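Local coordinates for protein diaminopropionate ammonia-lyase (Escherichia coli, PDB 4D9I) that catalyses the pyridoxal-phosphate-dependent alpha,beta-elimination of both L- and D-2,3-diaminopropionate to pyruvate and ammonia, working as a homodimer, at residues Ile8-Asn13 with Gln357-Lys362; Leu88-Tyr93 with Glu103-Ala108; Arg125-Ala130 with Ala138-Pro143; Gly239-Leu244 with Trp299-Asn304; Gly345-Val350 with Leu363-Asp368. All blocks are in the same frame, centred on the assembly; numbering follows the deposited sequence.

Contact 1 of 5, residues Ile8-Asn13 with Gln357-Lys362; sequences IDIADN and QSLMEK
I10, on the outermost strand 8-12 of the mixed seven-stranded sheet, meets L359 and K362 of helix 356-363, whose axis lies 10.5 Å from that of the strand at 33°. Along the helix, L359 comes first: its CD2 lies 3.8 Å from CD1 of I10, an apolar contact near V350 of helix 338-352. One turn later K362 runs past I10 in the opposite direction. Its CG sits 3.8 Å from I10 CG2, and a bend at chi2 (67°) carries the rest of the chain along the strand toward D12. Shortening I10 to an alanine removes CD1 and CG2, and would probably leave L359 CD2 and K362 CG less well covered on the strand side. The ammonium group ends in a salt bridge with D12, whose other oxygen, OD1, is hydrogen-bonded to Q308. One water accepts from both K362 NZ and the backbone N of D12. K362 NZ approaches D12 OD2 at 2.8 Å from above the carboxylate plane, 53° out of it.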
# COMPACT_ATOMS: atom_id res chain seq x y z
N ILE B 8 -15.82 -17.17 -3.45
CA ILE B 8 -16.87 -16.15 -3.54
C ILE B 8 -18.17 -16.80 -3.97
O ILE B 8 -18.42 -16.97 -5.17
CB ILE B 8 -16.57 -15.05 -4.59
CG1 ILE B 8 -15.20 -14.41 -4.41
CG2 ILE B 8 -17.65 -13.96 -4.53
CD1 ILE B 8 -14.67 -13.84 -5.71
N ASP B 9 -19.00 -17.18 -3.01
CA ASP B 9 -20.29 -17.77 -3.33
C ASP B 9 -21.32 -16.67 -3.48
O ASP B 9 -21.46 -15.83 -2.58
CB ASP B 9 -20.71 -18.77 -2.25
CG ASP B 9 -19.84 -20.02 -2.23
OD1 ASP B 9 -19.31 -20.40 -3.28
OD2 ASP B 9 -19.70 -20.64 -1.15
N ILE B 10 -22.00 -16.66 -4.63
CA ILE B 10 -23.03 -15.67 -4.94
C ILE B 10 -24.37 -16.35 -5.00
O ILE B 10 -24.54 -17.32 -5.76
CB ILE B 10 -22.79 -14.98 -6.30
CG1 ILE B 10 -21.41 -14.33 -6.35
CG2 ILE B 10 -23.89 -13.95 -6.57
CD1 ILE B 10 -20.83 -14.21 -7.75
N ALA B 11 -25.33 -15.86 -4.22
CA ALA B 11 -26.69 -16.37 -4.27
C ALA B 11 -27.64 -15.23 -4.61
O ALA B 11 -27.66 -14.20 -3.93
CB ALA B 11 -27.08 -17.01 -2.94
N ASP B 12 -28.39 -15.43 -5.70
CA ASP B 12 -29.50 -14.54 -6.07
C ASP B 12 -30.56 -14.55 -4.98
O ASP B 12 -30.93 -15.62 -4.51
CB ASP B 12 -30.18 -15.03 -7.35
CG ASP B 12 -29.32 -14.85 -8.57
OD1 ASP B 12 -28.54 -13.88 -8.65
OD2 ASP B 12 -29.42 -15.70 -9.46
N ASN B 13 -31.05 -13.38 -4.61
CA ASN B 13 -32.12 -13.28 -3.59
C ASN B 13 -33.46 -13.72 -4.17
O ASN B 13 -34.13 -12.94 -4.84
CB ASN B 13 -32.19 -11.86 -3.00
CG ASN B 13 -33.32 -11.69 -1.96
OD1 ASN B 13 -33.66 -10.55 -1.61
ND2 ASN B 13 -33.86 -12.80 -1.45
N GLN B 357 -15.03 -13.94 -16.00
CA GLN B 357 -16.09 -13.66 -16.97
C GLN B 357 -17.50 -14.02 -16.48
O GLN B 357 -18.38 -13.17 -16.46
CB GLN B 357 -15.77 -14.34 -18.30
CG GLN B 357 -16.79 -14.09 -19.41
CD GLN B 357 -16.39 -14.74 -20.73
OE1 GLN B 357 -17.10 -15.61 -21.25
NE2 GLN B 357 -15.25 -14.33 -21.27
N SER B 358 -17.72 -15.29 -16.10
CA SER B 358 -19.00 -15.72 -15.53
C SER B 358 -19.35 -15.01 -14.21
O SER B 358 -20.51 -14.67 -13.98
CB SER B 358 -19.02 -17.24 -15.36
OG SER B 358 -17.92 -17.69 -14.59
N LEU B 359 -18.36 -14.80 -13.36
CA LEU B 359 -18.58 -14.07 -12.10
C LEU B 359 -19.06 -12.64 -12.34
O LEU B 359 -20.02 -12.18 -11.71
CB LEU B 359 -17.31 -14.06 -11.24
CG LEU B 359 -16.91 -15.41 -10.62
CD1 LEU B 359 -15.55 -15.28 -9.96
CD2 LEU B 359 -17.94 -15.92 -9.62
N MET B 360 -18.41 -11.95 -13.28
CA MET B 360 -18.84 -10.61 -13.70
C MET B 360 -20.24 -10.64 -14.28
O MET B 360 -21.05 -9.78 -13.97
CB MET B 360 -17.86 -10.01 -14.71
CG MET B 360 -16.58 -9.56 -14.04
SD MET B 360 -15.43 -8.77 -15.19
CE MET B 360 -16.00 -7.08 -15.16
N GLU B 361 -20.52 -11.66 -15.09
CA GLU B 361 -21.85 -11.85 -15.65
C GLU B 361 -22.90 -12.07 -14.57
O GLU B 361 -23.96 -11.46 -14.62
CB GLU B 361 -21.87 -13.01 -16.62
CG GLU B 361 -21.16 -12.71 -17.93
CD GLU B 361 -21.23 -13.87 -18.92
OE1 GLU B 361 -22.19 -14.66 -18.89
OE2 GLU B 361 -20.30 -13.96 -19.74
N LYS B 362 -22.59 -12.94 -13.61
CA LYS B 362 -23.47 -13.21 -12.47
C LYS B 362 -23.76 -11.92 -11.72
O LYS B 362 -24.91 -11.63 -11.40
CB LYS B 362 -22.85 -14.26 -11.54
CG LYS B 362 -23.68 -14.66 -10.32
CD LYS B 362 -24.95 -15.41 -10.71
CE LYS B 362 -25.51 -16.23 -9.56
NZ LYS B 362 -26.85 -16.80 -9.88
O HOH W 1 -28.28 -17.98 -7.56

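Contact 2 of 5, residues Leu88-Tyr93 with Glu103-Ala108; sequences LLCEKY and EHLKNA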
# COMPACT_ATOMS: atom_id res chain seq x y z
N LEU B 88 -32.51 9.36 22.85
CA LEU B 88 -32.85 8.87 24.19
C LEU B 88 -32.77 9.97 25.23
O LEU B 88 -33.64 10.06 26.12
CB LEU B 88 -31.94 7.69 24.58
CG LEU B 88 -32.13 6.30 23.93
CD1 LEU B 88 -30.86 5.46 24.08
CD2 LEU B 88 -33.34 5.56 24.49
N LEU B 89 -31.74 10.82 25.14
CA LEU B 89 -31.60 11.93 26.08
C LEU B 89 -32.75 12.94 25.90
O LEU B 89 -33.38 13.37 26.89
CB LEU B 89 -30.23 12.60 25.97
CG LEU B 89 -29.87 13.39 27.24
CD1 LEU B 89 -29.69 12.43 28.42
CD2 LEU B 89 -28.64 14.27 27.06
N CYS B 90 -33.06 13.28 24.65
CA CYS B 90 -34.18 14.19 24.37
C CYS B 90 -35.51 13.65 24.89
O CYS B 90 -36.32 14.41 25.46
CB CYS B 90 -34.25 14.52 22.88
SG CYS B 90 -32.92 15.64 22.39
N GLU B 91 -35.71 12.35 24.72
CA GLU B 91 -36.90 11.67 25.23
C GLU B 91 -37.01 11.79 26.77
O GLU B 91 -38.07 12.13 27.29
CB GLU B 91 -36.89 10.21 24.80
CG GLU B 91 -38.28 9.60 24.65
CD GLU B 91 -38.23 8.31 23.84
OE1 GLU B 91 -37.66 7.33 24.37
OE2 GLU B 91 -38.75 8.29 22.70
N LYS B 92 -35.91 11.54 27.47
CA LYS B 92 -35.91 11.64 28.93
C LYS B 92 -36.16 13.08 29.38
O LYS B 92 -37.00 13.32 30.23
CB LYS B 92 -34.59 11.13 29.52
CG LYS B 92 -34.60 11.03 31.04
CD LYS B 92 -33.18 10.88 31.55
N TYR B 93 -35.44 14.04 28.78
CA TYR B 93 -35.53 15.44 29.20
C TYR B 93 -36.71 16.20 28.58
O TYR B 93 -36.83 17.40 28.79
CB TYR B 93 -34.22 16.20 28.92
CG TYR B 93 -33.01 15.71 29.68
CD1 TYR B 93 -33.14 14.87 30.80
CD2 TYR B 93 -31.73 16.11 29.30
CE1 TYR B 93 -32.02 14.43 31.49
CE2 TYR B 93 -30.61 15.67 29.99
CZ TYR B 93 -30.75 14.83 31.08
OH TYR B 93 -29.63 14.41 31.76
N GLU B 103 -24.76 21.19 20.95
CA GLU B 103 -24.17 21.94 22.05
C GLU B 103 -25.20 22.29 23.12
O GLU B 103 -24.90 22.24 24.31
CB GLU B 103 -23.47 23.21 21.56
CG GLU B 103 -22.89 24.07 22.68
CD GLU B 103 -21.82 25.04 22.21
OE1 GLU B 103 -21.61 25.17 20.98
OE2 GLU B 103 -21.18 25.67 23.08
N HIS B 104 -26.41 22.64 22.70
CA HIS B 104 -27.50 22.81 23.67
C HIS B 104 -27.71 21.54 24.44
O HIS B 104 -27.94 21.58 25.66
CB HIS B 104 -28.79 23.27 23.00
CG HIS B 104 -28.81 24.74 22.65
ND1 HIS B 104 -29.26 25.19 21.47
CD2 HIS B 104 -28.42 25.86 23.38
CE1 HIS B 104 -29.16 26.53 21.43
NE2 HIS B 104 -28.64 26.94 22.60
N LEU B 105 -27.64 20.41 23.75
CA LEU B 105 -27.76 19.09 24.39
C LEU B 105 -26.60 18.80 25.35
O LEU B 105 -26.83 18.33 26.46
CB LEU B 105 -27.86 17.96 23.36
CG LEU B 105 -29.24 17.45 22.95
CD1 LEU B 105 -29.13 16.29 21.98
CD2 LEU B 105 -30.05 17.03 24.18
N LYS B 106 -25.37 19.07 24.89
CA LYS B 106 -24.17 18.90 25.72
C LYS B 106 -24.36 19.50 27.11
O LYS B 106 -24.06 18.86 28.13
CB LYS B 106 -22.94 19.50 25.04
CG LYS B 106 -22.46 18.73 23.81
CD LYS B 106 -21.17 19.31 23.22
CE LYS B 106 -19.95 18.89 24.02
NZ LYS B 106 -18.75 19.70 23.70
N ASN B 107 -24.88 20.73 27.14
CA ASN B 107 -25.08 21.47 28.38
C ASN B 107 -26.48 21.36 28.96
O ASN B 107 -26.85 22.16 29.83
CB ASN B 107 -24.72 22.94 28.16
CG ASN B 107 -23.25 23.12 27.81
OD1 ASN B 107 -22.37 22.73 28.58
ND2 ASN B 107 -22.99 23.72 26.66
N ALA B 108 -27.26 20.38 28.51
CA ALA B 108 -28.59 20.16 29.05
C ALA B 108 -28.51 19.74 30.52
O ALA B 108 -27.51 19.17 30.97
CB ALA B 108 -29.35 19.13 28.23
O HOH W 2 -27.58 16.18 32.03
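Two consecutive helices of this fold type II pyridoxal-phosphate enzyme, 81-93 and 102-106, pack here through a small apolar patch that buries 195 Å² in all. L105 supplies most of the second side. Its CD2 lies 3.7 Å from C90 SG, and CD1 of the same leucine is 3.9 Å from that sulfur, so the thiol rests against both branches of the isopropyl end. With SG anti to the carbonyl carbon (chi1 -73°), C90 turns its thiol to L105. L89 adds a looser touch, CD2 to L105 CD2 at 4.2 Å. Beyond the end of the short helix, A108 sets its CB obliquely against the Y93 ring, 4.0 Å from CD2. The polar side is bridged by a water that donates to Y93 OH at 2.7 Å and to the carbonyl O of A108; that hydroxyl is also hydrogen-bonded to the carbonyl of E111. Around this patch, L89 and K92 touch M113, just ahead of strand 114-118, and C90 touches I97, while L88 and E91 pack on helix 197-206.

Contact 3 of 5, residues Arg125-Ala130 with Ala138-Pro143; sequences RGVAWA and AVIYMP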
# COMPACT_ATOMS: atom_id res chain seq x y z
N ARG B 125 -17.50 2.27 20.70
CA ARG B 125 -16.72 3.48 20.62
C ARG B 125 -17.60 4.68 20.31
O ARG B 125 -17.44 5.74 20.91
CB ARG B 125 -15.63 3.35 19.54
CG ARG B 125 -14.67 4.52 19.51
CD ARG B 125 -13.39 4.14 18.78
NE ARG B 125 -12.54 5.31 18.54
CZ ARG B 125 -11.44 5.28 17.79
NH1 ARG B 125 -11.03 4.14 17.24
NH2 ARG B 125 -10.74 6.40 17.61
N GLY B 126 -18.51 4.51 19.35
CA GLY B 126 -19.50 5.54 19.03
C GLY B 126 -20.39 5.90 20.22
O GLY B 126 -20.68 7.09 20.45
N VAL B 127 -20.86 4.89 20.96
CA VAL B 127 -21.64 5.09 22.20
C VAL B 127 -20.84 5.85 23.27
O VAL B 127 -21.32 6.81 23.87
CB VAL B 127 -22.20 3.74 22.75
CG1 VAL B 127 -22.82 3.90 24.14
CG2 VAL B 127 -23.24 3.18 21.77
N ALA B 128 -19.60 5.42 23.49
CA ALA B 128 -18.75 6.04 24.47
C ALA B 128 -18.50 7.51 24.11
O ALA B 128 -18.53 8.39 24.97
CB ALA B 128 -17.44 5.28 24.58
N TRP B 129 -18.27 7.75 22.82
CA TRP B 129 -18.03 9.09 22.31
C TRP B 129 -19.21 9.99 22.59
O TRP B 129 -19.04 11.10 23.11
CB TRP B 129 -17.69 9.04 20.81
CG TRP B 129 -17.51 10.40 20.23
CD1 TRP B 129 -16.33 11.14 20.13
CD2 TRP B 129 -18.56 11.27 19.69
NE1 TRP B 129 -16.57 12.37 19.58
CE2 TRP B 129 -17.88 12.51 19.28
CE3 TRP B 129 -19.94 11.16 19.52
CZ2 TRP B 129 -18.58 13.57 18.70
CZ3 TRP B 129 -20.63 12.24 18.95
CH2 TRP B 129 -19.96 13.41 18.56
N ALA B 130 -20.41 9.53 22.26
CA ALA B 130 -21.63 10.32 22.48
C ALA B 130 -21.90 10.58 23.95
O ALA B 130 -22.22 11.72 24.33
CB ALA B 130 -22.83 9.66 21.81
N ALA B 138 -21.11 5.88 30.28
CA ALA B 138 -21.20 4.70 29.44
C ALA B 138 -20.43 3.52 30.02
O ALA B 138 -19.36 3.69 30.61
CB ALA B 138 -20.72 5.02 28.02
N VAL B 139 -20.98 2.32 29.86
CA VAL B 139 -20.33 1.08 30.32
C VAL B 139 -20.30 0.09 29.16
O VAL B 139 -21.32 -0.44 28.75
CB VAL B 139 -21.02 0.48 31.58
CG1 VAL B 139 -20.26 -0.74 32.09
CG2 VAL B 139 -21.10 1.51 32.70
N ILE B 140 -19.10 -0.13 28.61
CA ILE B 140 -18.92 -0.96 27.42
C ILE B 140 -18.36 -2.34 27.78
O ILE B 140 -17.38 -2.46 28.53
CB ILE B 140 -18.00 -0.26 26.39
CG1 ILE B 140 -18.42 1.20 26.14
CG2 ILE B 140 -17.92 -1.05 25.10
CD1 ILE B 140 -19.89 1.45 25.80
N TYR B 141 -18.99 -3.39 27.27
CA TYR B 141 -18.44 -4.74 27.39
C TYR B 141 -17.84 -5.20 26.04
O TYR B 141 -18.42 -4.95 24.98
CB TYR B 141 -19.51 -5.72 27.90
CG TYR B 141 -19.97 -5.47 29.32
CD1 TYR B 141 -19.82 -4.22 29.92
CD2 TYR B 141 -20.60 -6.47 30.06
CE1 TYR B 141 -20.25 -3.98 31.21
CE2 TYR B 141 -21.04 -6.23 31.36
CZ TYR B 141 -20.86 -4.98 31.93
OH TYR B 141 -21.29 -4.73 33.21
N MET B 142 -16.67 -5.82 26.09
CA MET B 142 -16.04 -6.40 24.90
C MET B 142 -15.73 -7.90 25.13
O MET B 142 -15.39 -8.29 26.25
CB MET B 142 -14.77 -5.62 24.50
CG MET B 142 -15.01 -4.14 24.18
SD MET B 142 -13.56 -3.35 23.44
CE MET B 142 -13.59 -4.12 21.83
N PRO B 143 -15.88 -8.74 24.08
CA PRO B 143 -15.71 -10.18 24.26
C PRO B 143 -14.25 -10.61 24.32
O PRO B 143 -13.36 -9.84 23.94
CB PRO B 143 -16.40 -10.78 23.03
CG PRO B 143 -16.78 -9.64 22.15
CD PRO B 143 -16.15 -8.39 22.68
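I140 lays its CD1 against the CG1 branch of V127, 4.2 Å away, the two side chains meeting at a slant. The isoleucine branch is turned back on itself: CG1 lies beside the backbone N (chi1 -49°), and a second turn at chi2 (-51°) points CD1 at the valine. I140 CG1 also comes within 4.5 Å of A128 CB, a marginal distance, so this isoleucine spans two successive helix residues. The backbones approach most closely two residues earlier on the strand, where the CA atoms of A128 and A138 are 5.7 Å apart. There A138 CB rests 4.2 Å from A128 CA, a methyl group laid on the helix backbone. The elements are the second and third of the beta-alpha-beta unit made by strand 114-118, helix 122-133 and strand 137-142; helix and following strand run nearly antiparallel, at 167°, with axes 8.4 Å apart. Such a separation fits the small residues at the closest point. The strand is held in its parallel four-stranded sheet by backbone bonds from V139 to F115 and T117 and from I140 to E160 and I162. V127 and I140 both touch T117, while I140 also reaches I154 of helix 148-155. The side chain of I140 lies about 9 Å from that of D120, inferred to be the proton acceptor for the L-isomer.

Contact 4 of 5, residues Gly239-Leu244 with Trp299-Asn304; sequences GVLGYL and WEILRN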
# COMPACT_ATOMS: atom_id res chain seq x y z
N GLY B 239 -30.12 -0.08 6.78
CA GLY B 239 -30.30 1.37 6.82
C GLY B 239 -29.90 2.04 5.52
O GLY B 239 -30.64 2.88 4.97
N VAL B 240 -28.73 1.66 5.01
CA VAL B 240 -28.18 2.26 3.80
C VAL B 240 -28.93 1.80 2.52
O VAL B 240 -29.25 2.64 1.68
CB VAL B 240 -26.67 1.99 3.74
CG1 VAL B 240 -26.07 2.33 2.38
CG2 VAL B 240 -25.97 2.78 4.85
N LEU B 241 -29.21 0.51 2.39
CA LEU B 241 -29.95 0.02 1.22
C LEU B 241 -31.36 0.58 1.24
O LEU B 241 -31.94 0.89 0.19
CB LEU B 241 -29.92 -1.52 1.11
CG LEU B 241 -30.61 -2.11 -0.14
CD1 LEU B 241 -29.89 -1.78 -1.45
CD2 LEU B 241 -30.85 -3.62 -0.03
N GLY B 242 -31.91 0.76 2.43
CA GLY B 242 -33.25 1.34 2.56
C GLY B 242 -33.29 2.74 1.96
O GLY B 242 -34.18 3.05 1.17
N TYR B 243 -32.29 3.56 2.31
CA TYR B 243 -32.18 4.92 1.78
C TYR B 243 -31.96 4.90 0.26
O TYR B 243 -32.67 5.59 -0.46
CB TYR B 243 -31.06 5.72 2.44
CG TYR B 243 -30.83 7.09 1.81
CD1 TYR B 243 -29.95 7.27 0.73
CD2 TYR B 243 -31.52 8.21 2.27
CE1 TYR B 243 -29.77 8.52 0.15
CE2 TYR B 243 -31.33 9.46 1.69
CZ TYR B 243 -30.45 9.61 0.64
OH TYR B 243 -30.29 10.87 0.10
N LEU B 244 -30.97 4.13 -0.19
CA LEU B 244 -30.57 4.11 -1.60
C LEU B 244 -31.71 3.66 -2.52
O LEU B 244 -31.93 4.23 -3.60
CB LEU B 244 -29.37 3.18 -1.80
CG LEU B 244 -28.02 3.66 -1.25
CD1 LEU B 244 -26.93 2.61 -1.45
CD2 LEU B 244 -27.60 4.99 -1.88
N TRP B 299 -32.97 -7.30 8.24
CA TRP B 299 -33.25 -8.49 7.44
C TRP B 299 -34.45 -8.27 6.56
O TRP B 299 -34.48 -8.73 5.41
CB TRP B 299 -33.50 -9.69 8.35
CG TRP B 299 -34.08 -10.86 7.60
CD1 TRP B 299 -35.29 -11.52 7.85
CD2 TRP B 299 -33.52 -11.53 6.42
NE1 TRP B 299 -35.49 -12.53 6.94
CE2 TRP B 299 -34.47 -12.59 6.05
CE3 TRP B 299 -32.34 -11.36 5.65
CZ2 TRP B 299 -34.25 -13.43 4.98
CZ3 TRP B 299 -32.13 -12.23 4.56
CH2 TRP B 299 -33.07 -13.24 4.23
N GLU B 300 -35.44 -7.56 7.09
CA GLU B 300 -36.65 -7.22 6.36
C GLU B 300 -36.32 -6.48 5.06
O GLU B 300 -36.81 -6.84 3.98
CB GLU B 300 -37.60 -6.40 7.25
CG GLU B 300 -38.91 -6.00 6.59
CD GLU B 300 -39.90 -7.15 6.41
OE1 GLU B 300 -39.87 -8.13 7.19
OE2 GLU B 300 -40.73 -7.06 5.47
N ILE B 301 -35.49 -5.44 5.17
CA ILE B 301 -35.05 -4.63 4.03
C ILE B 301 -34.28 -5.48 3.01
O ILE B 301 -34.52 -5.40 1.80
CB ILE B 301 -34.15 -3.45 4.48
CG1 ILE B 301 -34.85 -2.53 5.52
CG2 ILE B 301 -33.57 -2.68 3.29
CD1 ILE B 301 -36.30 -2.19 5.23
N LEU B 302 -33.34 -6.28 3.51
CA LEU B 302 -32.45 -7.06 2.65
C LEU B 302 -33.21 -8.17 1.91
O LEU B 302 -33.03 -8.35 0.71
CB LEU B 302 -31.30 -7.65 3.46
CG LEU B 302 -30.46 -6.65 4.26
CD1 LEU B 302 -29.32 -7.35 5.00
CD2 LEU B 302 -29.90 -5.55 3.35
N ARG B 303 -34.05 -8.90 2.64
CA ARG B 303 -34.88 -9.95 2.05
C ARG B 303 -35.75 -9.36 0.93
O ARG B 303 -35.88 -9.96 -0.13
CB ARG B 303 -35.76 -10.58 3.14
CG ARG B 303 -36.60 -11.76 2.70
CD ARG B 303 -37.83 -11.87 3.60
NE ARG B 303 -39.00 -12.21 2.79
CZ ARG B 303 -39.46 -13.44 2.62
NH1 ARG B 303 -38.88 -14.47 3.22
NH2 ARG B 303 -40.51 -13.64 1.85
N ASN B 304 -36.33 -8.19 1.19
CA ASN B 304 -37.15 -7.49 0.21
C ASN B 304 -36.40 -6.93 -0.99
O ASN B 304 -36.87 -7.05 -2.12
CB ASN B 304 -37.91 -6.35 0.88
CG ASN B 304 -39.05 -6.85 1.74
OD1 ASN B 304 -39.26 -8.05 1.90
ND2 ASN B 304 -39.79 -5.92 2.32
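Two torsions put the groups of this contact together: L241 has CG opposite its backbone N (chi1 -177°), swinging its isopropyl end toward helix 296-305, and I301 has CG2 in the equivalent place, with CG1 beside the backbone N (chi1 -57°). The CG2 methyl of I301 thereby comes down on G242, 3.9 Å from its backbone N and 4.1 Å from its CA. The helix backbone itself is the surface touched, and the CA atoms of G242 and I301 are 6.4 Å apart. L302, the next residue, meets the leucine obliquely, CD2 of L241 to CD2 of L302 at 4.0 Å. L241 CD2 is also 4.4 Å from I301 CG2, so one methyl sits near two successive residues, I301 and L302. The short axes pass 9.2 Å from each other at a crossing angle of 52°. Helix 235-248 follows strand 226-230, and L241 leans back on L229 of that strand. Helix 296-305 is flanked by helix 265-272, where L302 touches I266, and by the segment near N17, which bonds to N304 through the backbone. All four touching residues are buried and meet through methyl groups and backbone atoms, with no charged or polar side chain taking part; this is consistent with apolar burial and close fit as the main source of the contact.

Contact 5 of 5, residues Gly345-Val350 with Leu363-Asp368; sequences GVLAAV and LALNKD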
# COMPACT_ATOMS: atom_id res chain seq x y z
N GLY B 345 -12.73 -5.80 -1.65
CA GLY B 345 -12.04 -7.07 -1.81
C GLY B 345 -12.74 -8.00 -2.77
O GLY B 345 -12.07 -8.68 -3.55
N VAL B 346 -14.08 -8.02 -2.73
CA VAL B 346 -14.84 -8.91 -3.62
C VAL B 346 -14.54 -8.59 -5.09
O VAL B 346 -14.31 -9.50 -5.89
CB VAL B 346 -16.36 -8.84 -3.35
CG1 VAL B 346 -17.15 -9.49 -4.48
CG2 VAL B 346 -16.69 -9.51 -2.03
N LEU B 347 -14.56 -7.30 -5.43
CA LEU B 347 -14.29 -6.88 -6.81
C LEU B 347 -12.90 -7.32 -7.25
O LEU B 347 -12.70 -7.75 -8.39
CB LEU B 347 -14.43 -5.37 -6.97
CG LEU B 347 -15.80 -4.73 -6.67
CD1 LEU B 347 -15.76 -3.24 -6.96
CD2 LEU B 347 -16.85 -5.40 -7.52
N ALA B 348 -11.94 -7.20 -6.34
CA ALA B 348 -10.56 -7.57 -6.66
C ALA B 348 -10.44 -9.10 -6.82
O ALA B 348 -9.74 -9.57 -7.73
CB ALA B 348 -9.61 -7.08 -5.57
N ALA B 349 -11.14 -9.86 -5.96
CA ALA B 349 -11.13 -11.32 -6.04
C ALA B 349 -11.74 -11.81 -7.34
O ALA B 349 -11.30 -12.81 -7.92
CB ALA B 349 -11.88 -11.93 -4.85
N VAL B 350 -12.79 -11.12 -7.78
CA VAL B 350 -13.46 -11.44 -9.04
C VAL B 350 -12.48 -11.18 -10.19
O VAL B 350 -12.33 -12.01 -11.08
CB VAL B 350 -14.72 -10.57 -9.23
CG1 VAL B 350 -15.17 -10.56 -10.70
CG2 VAL B 350 -15.86 -11.03 -8.31
N LEU B 363 -22.72 -11.13 -11.48
CA LEU B 363 -22.85 -9.89 -10.73
C LEU B 363 -23.32 -8.71 -11.58
O LEU B 363 -23.54 -7.63 -11.05
CB LEU B 363 -21.53 -9.54 -10.00
CG LEU B 363 -21.02 -10.58 -9.00
CD1 LEU B 363 -19.54 -10.35 -8.66
CD2 LEU B 363 -21.87 -10.67 -7.74
N ALA B 364 -23.50 -8.94 -12.88
CA ALA B 364 -23.90 -7.89 -13.84
C ALA B 364 -22.90 -6.72 -13.85
O ALA B 364 -23.26 -5.58 -14.12
CB ALA B 364 -25.33 -7.41 -13.58
N LEU B 365 -21.65 -7.03 -13.56
CA LEU B 365 -20.57 -6.06 -13.77
C LEU B 365 -20.09 -6.06 -15.22
O LEU B 365 -19.77 -7.11 -15.78
CB LEU B 365 -19.41 -6.34 -12.82
CG LEU B 365 -19.83 -6.32 -11.34
CD1 LEU B 365 -18.72 -6.92 -10.49
CD2 LEU B 365 -20.16 -4.91 -10.88
N ASN B 366 -20.07 -4.88 -15.82
CA ASN B 366 -19.59 -4.73 -17.18
C ASN B 366 -19.02 -3.32 -17.32
O ASN B 366 -18.95 -2.58 -16.32
CB ASN B 366 -20.73 -4.99 -18.18
CG ASN B 366 -21.95 -4.11 -17.93
OD1 ASN B 366 -21.84 -3.04 -17.33
ND2 ASN B 366 -23.11 -4.58 -18.36
N LYS B 367 -18.66 -2.94 -18.55
CA LYS B 367 -17.99 -1.66 -18.80
C LYS B 367 -18.87 -0.42 -18.51
O LYS B 367 -18.36 0.70 -18.43
CB LYS B 367 -17.44 -1.60 -20.23
N ASP B 368 -20.18 -0.63 -18.32
CA ASP B 368 -21.07 0.46 -17.90
C ASP B 368 -21.29 0.55 -16.39
O ASP B 368 -21.90 1.51 -15.90
CB ASP B 368 -22.43 0.32 -18.59
CG ASP B 368 -22.33 0.41 -20.10
OD1 ASP B 368 -21.65 1.32 -20.61
OD2 ASP B 368 -22.91 -0.46 -20.77
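L363 and L365 reach the same helix, 338-352, from either side of a Schellman motif, in which A364 leaves helix 356-363 with a positive phi (58°) and two bonds run back into the last helical turn. L363, ahead of the reversal, meets V350 tip to tip, CD1 to CG2 at 3.8 Å. L365, beyond it, crosses L347 at about a right angle, with L365 CD1 also 3.8 Å from L347 CD2. With CG1 anti to the backbone N (chi1 162°), V350 turns CG2 toward L363. L347 and V350 are three residues apart in the helix, which places them on neighbouring turns of one face. Further on, the N366 side chain accepts from the backbone N of D368, OD1 to N at 3.1 Å, with the donor 47° out of the carbonyl plane; this is an Asx turn, just before strand 370-375. L363 also packs on I310 and I256 and L365 on H226, so the loop is bound to strands of the mixed sheet as well as to the helix. A Schellman motif is a common C-terminal helix end, and here it turns the chain from helix 356-363 toward strand 370-375 in the alpha/beta layering of the mixed sheet.

Contacts 1 and 5, their centres 9 Å apart, interlock: their segments alternate along the chain, I10 packs on L363, and a probable hydrogen bond runs from L365 N to M360 O. Contact 1 includes the edge strand of the mixed sheet; contact 5 joins a helix and a loop packed on that sheet. The centre of contact 4 lies about 20 Å from that of contact 1 and 21 Å from that of contact 5. Contacts 2 and 3 lie across the chain's centre from 1 and 5. Contacts 2 to 5 follow in series, while contact 1 packs the N-terminal strand against a helix more than 340 residues later. Both sheet regions are thus represented, with contact 3 near the active-site residue D120.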